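PDB 4QK0: GH127 beta-L-arabinofuranoside from Geobacillus stearothermophilus, which probably hydrolyses beta-L-arabinofuranosides, as a family 127 glycoside hydrolase releasing L-arabinose from the non-reducing ends of its substrates. Local coordinates for residues R31-V34 against I35-W39; P51-A54 against I55-F58. All coordinates share one frame; numbering follows the deposited sequence.

In the fold
From the N terminus the chain runs through strand 15-18 into helix 22-42, where contact 1 is a pair of successive turns, 31-34 on 35-39. A loop then leads to contact 2, in which 51-54 meets the first turn of helix 54-61. Neither closes a loop, because its two segments are continuous; the partners are three to five residues apart. The two follow in series, neither nesting nor crossing, with centres about 17 Å apart. They do touch: Trp39 CZ3 of contact 1 lies 4.0 Å from Ile55 CD1 of contact 2, so helix 22-42 packs on helix 54-61. Both contacts also rest on helix 76-92, all within the helical catalytic domain.

Contact 1: R31-V34 against I35-W39; sequences RHEV and IPYQW
With CG of both Glu33 and Tyr37 (chi1 -176° in the tyrosine) anti to the backbone N, the two side chains run alongside each other on one flank of helix 22-42, an i to i+4 pair at a proline kink. A bend at chi2 brings Glu33 OE1 to 3.9 Å from Tyr37 CB. The oxygen approaches the ring obliquely, carboxylate and ring planes 36° apart, and no bond joins the two groups. The backbone holds the pair together: Tyr37 N donates to Glu33 O at 3.1 Å, with an N-H...O angle of 157°, and the next rung runs from Gln38 N to Val34 O.

The kink comes from Pro36, whose ring nitrogen has no hydrogen to give to the preceding turn. Its CD sits 3.2 Å from Arg31 O and its CG 3.5 Å from His32 O, so ring carbons occupy the place where an amide donor would come. A wider pi-type turn over 31-34 accompanies this break. Tyr37, Gln38 and Trp39 each donate to the carbonyl four residues back, so the regular pattern returns directly after Pro36.

Outside the two segments, Ile35 packs against Ala85, Val86 and Leu89 of helix 76-92 and against Ala418 of helix 413-422, while Arg31 NH2 bonds to Leu89 O and Thr92 OG1. These contacts join the helix to its neighbours in the catalytic domain. On the Val34 side, Gln38 CG is anti to its own carbonyl carbon and beside its N, which sets CG 3.5 Å from Val34 O, the oxygen that Gln38 N bonds.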
loop_
_atom_site.group_PDB
_atom_site.type_symbol
_atom_site.label_atom_id
_atom_site.label_comp_id
_atom_site.label_asym_id
_atom_site.label_seq_id
_atom_site.Cartn_x
_atom_site.Cartn_y
_atom_site.Cartn_z
ATOM N N ARG A 31 -18.425 -27.577 -16.148
ATOM C CA ARG A 31 -18.758 -29.003 -16.229
ATOM C C ARG A 31 -17.621 -29.832 -16.785
ATOM O O ARG A 31 -17.336 -30.915 -16.262
ATOM C CB ARG A 31 -20.021 -29.224 -17.096
ATOM C CG ARG A 31 -20.435 -30.722 -17.216
ATOM C CD ARG A 31 -21.689 -30.889 -18.060
ATOM N NE ARG A 31 -22.818 -30.643 -17.180
ATOM C CZ ARG A 31 -23.667 -29.638 -17.259
ATOM N NH1 ARG A 31 -23.592 -28.761 -18.239
ATOM N NH2 ARG A 31 -24.621 -29.546 -16.349
ATOM N N HIS A 32 -16.966 -29.338 -17.837
ATOM C CA HIS A 32 -15.953 -30.158 -18.512
ATOM C C HIS A 32 -14.538 -29.931 -18.037
ATOM O O HIS A 32 -13.763 -30.855 -18.060
ATOM C CB HIS A 32 -16.054 -29.992 -20.013
ATOM C CG HIS A 32 -17.373 -30.440 -20.546
ATOM N ND1 HIS A 32 -18.198 -29.625 -21.296
ATOM C CD2 HIS A 32 -18.053 -31.601 -20.364
ATOM C CE1 HIS A 32 -19.312 -30.278 -21.586
ATOM N NE2 HIS A 32 -19.251 -31.478 -21.029
ATOM N N GLU A 33 -14.211 -28.739 -17.542
ATOM C CA GLU A 33 -12.857 -28.439 -17.069
ATOM C C GLU A 33 -12.765 -28.291 -15.557
ATOM O O GLU A 33 -11.978 -28.975 -14.907
ATOM C CB GLU A 33 -12.358 -27.157 -17.755
ATOM C CG GLU A 33 -11.060 -26.604 -17.174
ATOM C CD GLU A 33 -9.882 -27.575 -17.325
ATOM O OE1 GLU A 33 -9.079 -27.721 -16.358
ATOM O OE2 GLU A 33 -9.765 -28.180 -18.431
ATOM N N VAL A 34 -13.546 -27.378 -14.990
ATOM C CA VAL A 34 -13.323 -27.016 -13.612
ATOM C C VAL A 34 -13.631 -28.112 -12.628
ATOM O O VAL A 34 -12.794 -28.472 -11.787
ATOM C CB VAL A 34 -14.121 -25.768 -13.219
ATOM C CG1 VAL A 34 -13.799 -25.364 -11.794
ATOM C CG2 VAL A 34 -13.828 -24.590 -14.135
ATOM N N ILE A 35 -14.831 -28.677 -12.701
ATOM C CA ILE A 35 -15.224 -29.719 -11.734
ATOM C C ILE A 35 -14.417 -31.030 -11.850
ATOM O O ILE A 35 -13.954 -31.607 -10.846
ATOM C CB ILE A 35 -16.747 -29.947 -11.825
ATOM C CG1 ILE A 35 -17.483 -28.816 -11.094
ATOM C CG2 ILE A 35 -17.154 -31.320 -11.303
ATOM C CD1 ILE A 35 -17.147 -28.629 -9.641
ATOM N N PRO A 36 -14.197 -31.511 -13.065
ATOM C CA PRO A 36 -13.282 -32.659 -13.199
ATOM C C PRO A 36 -11.852 -32.442 -12.684
ATOM O O PRO A 36 -11.292 -33.327 -12.024
ATOM C CB PRO A 36 -13.276 -32.916 -14.713
ATOM C CG PRO A 36 -14.639 -32.474 -15.137
ATOM C CD PRO A 36 -14.839 -31.189 -14.344
ATOM N N TYR A 37 -11.264 -31.280 -12.965
ATOM C CA TYR A 37 -9.909 -30.979 -12.470
ATOM C C TYR A 37 -9.892 -30.971 -10.945
ATOM O O TYR A 37 -8.987 -31.543 -10.315
ATOM C CB TYR A 37 -9.394 -29.635 -13.029
ATOM C CG TYR A 37 -7.967 -29.326 -12.633
ATOM C CD1 TYR A 37 -7.683 -28.705 -11.434
ATOM C CD2 TYR A 37 -6.900 -29.725 -13.431
ATOM C CE1 TYR A 37 -6.374 -28.459 -11.037
ATOM C CE2 TYR A 37 -5.583 -29.472 -13.049
ATOM C CZ TYR A 37 -5.334 -28.827 -11.859
ATOM O OH TYR A 37 -4.046 -28.573 -11.487
ATOM N N GLN A 38 -10.889 -30.319 -10.346
ATOM C CA GLN A 38 -10.936 -30.283 -8.891
ATOM C C GLN A 38 -11.118 -31.651 -8.296
ATOM O O GLN A 38 -10.566 -31.947 -7.229
ATOM C CB GLN A 38 -12.042 -29.382 -8.381
ATOM C CG GLN A 38 -11.780 -27.882 -8.510
ATOM C CD GLN A 38 -10.451 -27.372 -7.907
ATOM O OE1 GLN A 38 -10.315 -27.302 -6.686
ATOM N NE2 GLN A 38 -9.479 -26.954 -8.772
ATOM N N TRP A 39 -11.905 -32.508 -8.958
ATOM C CA TRP A 39 -12.046 -33.889 -8.471
ATOM C C TRP A 39 -10.678 -34.583 -8.376
ATOM O O TRP A 39 -10.372 -35.286 -7.403
ATOM C CB TRP A 39 -13.042 -34.672 -9.357
ATOM C CG TRP A 39 -13.230 -36.080 -8.945
ATOM C CD1 TRP A 39 -12.941 -37.179 -9.689
ATOM C CD2 TRP A 39 -13.690 -36.570 -7.662
ATOM N NE1 TRP A 39 -13.173 -38.314 -8.956
ATOM C CE2 TRP A 39 -13.635 -37.983 -7.714
ATOM C CE3 TRP A 39 -14.148 -35.957 -6.499
ATOM C CZ2 TRP A 39 -14.060 -38.795 -6.672
ATOM C CZ3 TRP A 39 -14.545 -36.776 -5.412
ATOM C CH2 TRP A 39 -14.496 -38.177 -5.508
#

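Contact 2: P51-A54 against I55-F58; sequences PSHA and IENF
Ile55 follows Ala54 directly at the start of helix 54-61, and both turn their side chains to Val79 of helix 76-92. Ser52 prepares this start with an ST turn, its OG accepting from Ala54 N at 3.1 Å. Next comes Glu56, whose CG stands anti to the backbone N (chi1 -170°) and runs alongside the His53 ring, 3.6 Å from ND1. The approach is oblique, and the carboxylate, turned 75° from the ring, goes instead to Arg59 in a salt bridge and to Ser65 OG.

Asn57 carries most of the polar contact. Its N donates to His53 O at 2.9 Å with an angle of 161°, the i to i+4 bond of the first helical turn, while CB and CG bend back over the same carbonyl. Two waters extend the grip: one gives a hydrogen to OD1 and takes a weak bond from His53 ND1, and the other gives to Ala54 O at 2.9 Å and accepts from ND2, which also bonds to Tyr70 O. An alanine here is likely to leave Tyr70 O without this donor and both water bridges without their Asn57 end. Phe58 then brings its CD2 to 3.3 Å from Ala54 O, obliquely to the ring.

Around the turn, Ile55 and Phe58 pack on Leu108 of helix 96-112, and Phe58 reaches Val79 as well. Ala54 rests on Leu42, which seats the start of helix 54-61 against helix 22-42 as well as helices 76-92 and 96-112.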
loop_
_atom_site.group_PDB
_atom_site.type_symbol
_atom_site.label_atom_id
_atom_site.label_comp_id
_atom_site.label_asym_id
_atom_site.label_seq_id
_atom_site.Cartn_x
_atom_site.Cartn_y
_atom_site.Cartn_z
ATOM N N PRO A 51 -0.403 -31.523 -2.492
ATOM C CA PRO A 51 -1.447 -32.494 -2.200
ATOM C C PRO A 51 -2.591 -31.871 -1.361
ATOM O O PRO A 51 -2.393 -30.864 -0.658
ATOM C CB PRO A 51 -0.720 -33.587 -1.418
ATOM C CG PRO A 51 0.712 -33.388 -1.736
ATOM C CD PRO A 51 0.876 -31.908 -1.891
ATOM N N SER A 52 -3.804 -32.399 -1.519
ATOM C CA SER A 52 -4.924 -31.887 -0.730
ATOM C C SER A 52 -5.282 -32.872 0.372
ATOM O O SER A 52 -5.569 -32.450 1.450
ATOM C CB SER A 52 -6.125 -31.520 -1.626
ATOM O OG SER A 52 -7.098 -32.519 -1.638
ATOM N N HIS A 53 -5.318 -34.171 0.083
ATOM C CA HIS A 53 -5.774 -35.180 1.042
ATOM C C HIS A 53 -7.246 -34.992 1.489
ATOM O O HIS A 53 -7.656 -35.516 2.531
ATOM C CB HIS A 53 -4.860 -35.210 2.297
ATOM C CG HIS A 53 -3.649 -36.081 2.158
ATOM N ND1 HIS A 53 -3.580 -37.344 2.702
ATOM C CD2 HIS A 53 -2.457 -35.866 1.555
ATOM C CE1 HIS A 53 -2.409 -37.883 2.419
ATOM N NE2 HIS A 53 -1.706 -37.002 1.731
ATOM N N ALA A 54 -8.039 -34.265 0.747
ATOM C CA ALA A 54 -9.352 -33.892 1.287
ATOM C C ALA A 54 -10.248 -35.134 1.427
ATOM O O ALA A 54 -10.983 -35.268 2.410
ATOM C CB ALA A 54 -10.030 -32.818 0.431
ATOM N N ILE A 55 -10.191 -36.006 0.432
ATOM C CA ILE A 55 -10.995 -37.237 0.431
ATOM C C ILE A 55 -10.342 -38.248 1.385
ATOM O O ILE A 55 -11.019 -38.904 2.185
ATOM C CB ILE A 55 -11.105 -37.825 -0.969
ATOM C CG1 ILE A 55 -11.806 -36.866 -1.934
ATOM C CG2 ILE A 55 -11.818 -39.178 -0.958
ATOM C CD1 ILE A 55 -13.255 -36.605 -1.614
ATOM N N GLU A 56 -9.022 -38.328 1.308
ATOM C CA GLU A 56 -8.256 -39.221 2.127
ATOM C C GLU A 56 -8.566 -39.007 3.600
ATOM O O GLU A 56 -8.707 -39.961 4.374
ATOM C CB GLU A 56 -6.745 -39.064 1.805
ATOM C CG GLU A 56 -5.834 -40.110 2.416
ATOM C CD GLU A 56 -6.232 -41.537 2.067
ATOM O OE1 GLU A 56 -7.018 -41.760 1.097
ATOM O OE2 GLU A 56 -5.762 -42.445 2.791
ATOM N N ASN A 57 -8.638 -37.758 4.030
ATOM C CA ASN A 57 -8.956 -37.478 5.432
ATOM C C ASN A 57 -10.293 -38.184 5.848
ATOM O O ASN A 57 -10.423 -38.586 6.961
ATOM C CB ASN A 57 -9.076 -35.979 5.692
ATOM C CG ASN A 57 -7.723 -35.243 5.687
ATOM O OD1 ASN A 57 -6.672 -35.813 5.939
ATOM N ND2 ASN A 57 -7.789 -33.938 5.457
ATOM N N PHE A 58 -11.286 -38.236 4.969
ATOM C CA PHE A 58 -12.569 -38.891 5.308
ATOM C C PHE A 58 -12.423 -40.401 5.321
ATOM O O PHE A 58 -13.003 -41.077 6.164
ATOM C CB PHE A 58 -13.676 -38.531 4.329
ATOM C CG PHE A 58 -14.217 -37.155 4.521
ATOM C CD1 PHE A 58 -15.071 -36.866 5.576
ATOM C CD2 PHE A 58 -13.865 -36.139 3.646
ATOM C CE1 PHE A 58 -15.556 -35.585 5.770
ATOM C CE2 PHE A 58 -14.357 -34.869 3.820
ATOM C CZ PHE A 58 -15.181 -34.577 4.886
HETATM O O HOH W 1 -4.482 -37.277 5.256
HETATM O O HOH W 2 -10.803 -33.144 4.381
#